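Local coordinates for protein deoxycytidylate deaminase (Cyanophage S-TIM5, PDB 4P9E) that probably converts dCMP to dUMP by zinc-dependent hydrolytic deamination and binds dTTP as an allosteric inhibitor, at residues M13-A16 with E17-Q21; V34-G38 with S39-H43. All coordinates share one frame; numbering follows the deposited sequence.

Going from the N terminus, the chain first forms helix 6-20, and interaction 1 lies in its last turns, 13-16 against 17-21. It then enters strand 31-36, turns at once and returns as strand 39-45; interaction 2 is that hairpin, with 39-45 at one edge of this chain's sheet. Interaction 1 closes no loop, being successive turns of one helix; interaction 2 closes the tight two-residue turn of the hairpin. The two follow in series without nesting or crossing. They nevertheless meet in space: Phe-19 CE1 lies 3.5 Å from His-43 ND1, where the two rings pack together. Both contacts also touch a second subunit, so both lie where two copies of the protein pack together.

Interaction 1: M13-A16 with E17-Q21; sequences MKTA and ELFSQ
Glu-17 and Met-13 meet one turn apart in the C-terminal part of the alpha helix 6-20, in the regular i to i+4 pattern. Glu-17 N donates to Met-13 O at 3.0 Å, and the glutamate side chain then reaches back along the helix with CG beside its own backbone N (chi1 -81°) and an extended chain beyond. This brings the carboxylate across two neighbouring side chains, OE1 4.1 Å from Met-13 CG and OE2 by Lys-14 CG. The polar partner of OE1 is Arg-116, which forms a salt bridge with it, so the methylenes only touch a charge that is paired from outside the helix.

At Leu-18 the backbone N bonds to Lys-14 O at 2.9 Å. Its side chain packs outward on Thr-15 of a second subunit, while Thr-15 and Lys-14 of this chain pack on Leu-18 of that subunit, a reciprocal contact between the copies.

Phe-19 N continues the series to Thr-15 O. The phenyl ring and the threonine side chain lie side by side and point the same way, Thr-15 CG2 approaching in the ring plane at the edge, 3.8 Å from CE2. The threonine's chi1 of -62° sets OG1 beside the backbone N, where it bonds back to Ala-11 O. The same phenyl ring reaches the nucleotide-binding His-43.

Ser-20 N bonds to Ala-16 O, which also receives a weak bond from Phe-19 N. Ala-16 itself packs on Ile-33 of the neighbouring strand, joining this helix to the sheet. The hydroxyl of Ser-20 turns back into the helix: OG donates to Glu-17 O at 2.7 Å, with the donor tilted 23° from the carbonyl plane.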
loop_
_atom_site.group_PDB
_atom_site.type_symbol
_atom_site.label_atom_id
_atom_site.label_comp_id
_atom_site.label_asym_id
_atom_site.label_seq_id
_atom_site.Cartn_x
_atom_site.Cartn_y
_atom_site.Cartn_z
ATOM N N MET A 13 -12.511 22.488 -6.463
ATOM C CA MET A 13 -13.942 22.687 -6.309
ATOM C C MET A 13 -14.656 22.531 -7.635
ATOM O O MET A 13 -15.725 21.943 -7.702
ATOM C CB MET A 13 -14.265 24.049 -5.697
ATOM C CG MET A 13 -15.708 24.181 -5.246
ATOM S SD MET A 13 -16.234 22.862 -4.127
ATOM C CE MET A 13 -15.658 23.430 -2.531
ATOM N N LYS A 14 -14.068 23.032 -8.703
ATOM C CA LYS A 14 -14.718 22.882 -9.995
ATOM C C LYS A 14 -14.774 21.433 -10.470
ATOM O O LYS A 14 -15.618 21.076 -11.285
ATOM C CB LYS A 14 -14.058 23.774 -11.039
ATOM C CG LYS A 14 -14.558 25.202 -10.997
ATOM C CD LYS A 14 -14.141 25.950 -12.243
ATOM C CE LYS A 14 -13.925 27.439 -11.965
ATOM N NZ LYS A 14 -13.042 28.074 -13.001
ATOM N N THR A 15 -13.878 20.605 -9.952
ATOM C CA THR A 15 -13.829 19.207 -10.328
ATOM C C THR A 15 -14.943 18.488 -9.603
ATOM O O THR A 15 -15.698 17.722 -10.196
ATOM C CB THR A 15 -12.472 18.582 -9.969
ATOM O OG1 THR A 15 -11.433 19.246 -10.698
ATOM C CG2 THR A 15 -12.446 17.081 -10.304
ATOM N N ALA A 16 -15.050 18.749 -8.312
ATOM C CA ALA A 16 -16.188 18.267 -7.556
ATOM C C ALA A 16 -17.499 18.666 -8.262
ATOM O O ALA A 16 -18.435 17.878 -8.325
ATOM C CB ALA A 16 -16.141 18.803 -6.148
ATOM N N GLU A 17 -17.550 19.881 -8.809
ATOM C CA GLU A 17 -18.704 20.331 -9.580
ATOM C C GLU A 17 -18.913 19.556 -10.873
ATOM O O GLU A 17 -20.049 19.251 -11.234
ATOM C CB GLU A 17 -18.597 21.810 -9.908
ATOM C CG GLU A 17 -19.027 22.710 -8.786
ATOM C CD GLU A 17 -18.704 24.165 -9.066
ATOM O OE1 GLU A 17 -18.577 24.929 -8.093
ATOM O OE2 GLU A 17 -18.580 24.552 -10.253
ATOM N N LEU A 18 -17.827 19.269 -11.582
ATOM C CA LEU A 18 -17.879 18.415 -12.770
ATOM C C LEU A 18 -18.542 17.093 -12.444
ATOM O O LEU A 18 -19.327 16.556 -13.228
ATOM C CB LEU A 18 -16.472 18.109 -13.255
ATOM C CG LEU A 18 -16.078 18.574 -14.641
ATOM C CD1 LEU A 18 -16.529 20.004 -14.858
ATOM C CD2 LEU A 18 -14.579 18.474 -14.765
ATOM N N PHE A 19 -18.226 16.555 -11.276
ATOM C CA PHE A 19 -18.761 15.255 -10.914
ATOM C C PHE A 19 -20.141 15.286 -10.299
ATOM O O PHE A 19 -20.851 14.300 -10.366
ATOM C CB PHE A 19 -17.774 14.469 -10.061
ATOM C CG PHE A 19 -16.643 13.912 -10.861
ATOM C CD1 PHE A 19 -16.831 12.789 -11.655
ATOM C CD2 PHE A 19 -15.406 14.528 -10.864
ATOM C CE1 PHE A 19 -15.792 12.278 -12.419
ATOM C CE2 PHE A 19 -14.366 14.026 -11.625
ATOM C CZ PHE A 19 -14.554 12.900 -12.406
ATOM N N SER A 20 -20.539 16.413 -9.721
ATOM C CA SER A 20 -21.905 16.525 -9.219
ATOM C C SER A 20 -22.893 16.351 -10.365
ATOM O O SER A 20 -23.979 15.814 -10.175
ATOM C CB SER A 20 -22.149 17.858 -8.502
ATOM O OG SER A 20 -22.021 18.958 -9.381
ATOM N N GLN A 21 -22.496 16.764 -11.563
ATOM C CA GLN A 21 -23.401 16.768 -12.703
ATOM C C GLN A 21 -23.540 15.407 -13.372
ATOM O O GLN A 21 -24.356 15.233 -14.268
ATOM C CB GLN A 21 -22.963 17.823 -13.714
ATOM C CG GLN A 21 -22.936 19.214 -13.130
ATOM C CD GLN A 21 -24.326 19.761 -12.858
ATOM O OE1 GLN A 21 -25.074 20.053 -13.794
ATOM N NE2 GLN A 21 -24.681 19.911 -11.576
#

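Interaction 2: V34-G38 with S39-H43; sequences VVKNG and SILAH
Leu-41 laps across Lys-36 on the opposite strand of a beta hairpin, its CD1 methyl lying 3.6 Å from Lys-36 CB and near CD of the same lysine. The lysine is extended throughout, so its aliphatic part runs past the methyl and delivers NZ to Ser-85 O, beyond the hairpin.

Asn-37 and Gly-38 form the corners of a type I' turn, a usual link for so tight a hairpin. Lys-36 and Ser-39 close it as a hydrogen-bonded pair: Lys-36 N to Ser-39 O is nearly straight, at 169°, whereas the return bond from Ser-39 N to Lys-36 O is more bent, at 140°. Val-35 and Ile-40 follow as a non-hydrogen-bonded pair, and both side chains pack on Tyr-12 of helix 6-20.

Next the register slips. Leu-41 N donates to Val-34 O at 2.8 Å, and Val-34 N donates to Ala-42 O at 2.9 Å, so two residues face one, as in a classic beta bulge. Val-34 accordingly touches both residues, CG1 against Leu-41 CB and CB 4.2 Å from Ala-42 CB.

Four backbone hydrogen bonds thus chiefly hold the hairpin, while a few apolar contacts supplement them; the extra residue shifts the phase of the strand just before His-43, which binds dCMP and dTTP.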
loop_
_atom_site.group_PDB
_atom_site.type_symbol
_atom_site.label_atom_id
_atom_site.label_comp_id
_atom_site.label_asym_id
_atom_site.label_seq_id
_atom_site.Cartn_x
_atom_site.Cartn_y
_atom_site.Cartn_z
ATOM N N VAL A 34 -11.437 13.877 -2.900
ATOM C CA VAL A 34 -10.426 13.767 -1.850
ATOM C C VAL A 34 -9.051 14.194 -2.363
ATOM O O VAL A 34 -8.601 13.761 -3.422
ATOM C CB VAL A 34 -10.390 12.360 -1.194
ATOM C CG1 VAL A 34 -9.210 12.243 -0.241
ATOM C CG2 VAL A 34 -11.685 12.111 -0.427
ATOM N N VAL A 35 -8.400 15.085 -1.625
ATOM C CA VAL A 35 -7.073 15.546 -2.008
ATOM C C VAL A 35 -6.085 15.349 -0.872
ATOM O O VAL A 35 -6.385 15.630 0.280
ATOM C CB VAL A 35 -7.084 17.023 -2.453
ATOM C CG1 VAL A 35 -5.690 17.453 -2.880
ATOM C CG2 VAL A 35 -8.078 17.223 -3.588
ATOM N N LYS A 36 -4.907 14.843 -1.201
ATOM C CA LYS A 36 -3.850 14.670 -0.216
ATOM C C LYS A 36 -2.499 14.765 -0.905
ATOM O O LYS A 36 -2.307 14.232 -2.006
ATOM C CB LYS A 36 -4.016 13.327 0.479
ATOM C CG LYS A 36 -3.083 13.074 1.618
ATOM C CD LYS A 36 -3.449 11.765 2.257
ATOM C CE LYS A 36 -2.419 11.311 3.268
ATOM N NZ LYS A 36 -2.627 9.875 3.649
ATOM N N ASN A 37 -1.568 15.465 -0.260
ATOM C CA ASN A 37 -0.213 15.641 -0.788
ATOM C C ASN A 37 -0.153 16.068 -2.253
ATOM O O ASN A 37 0.663 15.565 -3.017
ATOM C CB ASN A 37 0.592 14.358 -0.616
ATOM C CG ASN A 37 0.567 13.839 0.809
ATOM O OD1 ASN A 37 0.398 14.605 1.762
ATOM N ND2 ASN A 37 0.724 12.528 0.962
ATOM N N GLY A 38 -1.027 16.987 -2.640
ATOM C CA GLY A 38 -1.036 17.504 -3.996
ATOM C C GLY A 38 -1.645 16.576 -5.027
ATOM O O GLY A 38 -1.431 16.739 -6.217
ATOM N N SER A 39 -2.417 15.607 -4.577
ATOM C CA SER A 39 -2.980 14.654 -5.495
ATOM C C SER A 39 -4.435 14.296 -5.169
ATOM O O SER A 39 -4.780 14.039 -4.012
ATOM C CB SER A 39 -2.111 13.406 -5.496
ATOM O OG SER A 39 -2.657 12.424 -6.353
ATOM N N ILE A 40 -5.283 14.283 -6.196
ATOM C CA ILE A 40 -6.627 13.725 -6.062
ATOM C C ILE A 40 -6.519 12.224 -5.827
ATOM O O ILE A 40 -5.763 11.548 -6.508
ATOM C CB ILE A 40 -7.468 13.945 -7.336
ATOM C CG1 ILE A 40 -7.528 15.420 -7.690
ATOM C CG2 ILE A 40 -8.876 13.390 -7.164
ATOM C CD1 ILE A 40 -8.252 15.672 -8.978
ATOM N N LEU A 41 -7.267 11.703 -4.866
ATOM C CA LEU A 41 -7.207 10.282 -4.577
ATOM C C LEU A 41 -8.534 9.587 -4.804
ATOM O O LEU A 41 -8.574 8.386 -4.989
ATOM C CB LEU A 41 -6.756 10.047 -3.142
ATOM C CG LEU A 41 -5.428 10.676 -2.763
ATOM C CD1 LEU A 41 -5.194 10.387 -1.305
ATOM C CD2 LEU A 41 -4.274 10.190 -3.650
ATOM N N ALA A 42 -9.618 10.338 -4.785
ATOM C CA ALA A 42 -10.949 9.759 -4.916
ATOM C C ALA A 42 -11.936 10.830 -5.333
ATOM O O ALA A 42 -11.750 12.016 -5.044
ATOM C CB ALA A 42 -11.404 9.121 -3.595
ATOM N N HIS A 43 -12.991 10.405 -6.009
ATOM C CA HIS A 43 -14.083 11.296 -6.349
ATOM C C HIS A 43 -15.380 10.553 -6.101
ATOM O O HIS A 43 -15.379 9.351 -5.884
ATOM C CB HIS A 43 -13.967 11.767 -7.793
ATOM C CG HIS A 43 -13.945 10.653 -8.787
ATOM N ND1 HIS A 43 -15.030 10.329 -9.562
ATOM C CD2 HIS A 43 -12.966 9.779 -9.114
ATOM C CE1 HIS A 43 -14.726 9.299 -10.338
ATOM N NE2 HIS A 43 -13.480 8.953 -10.083
#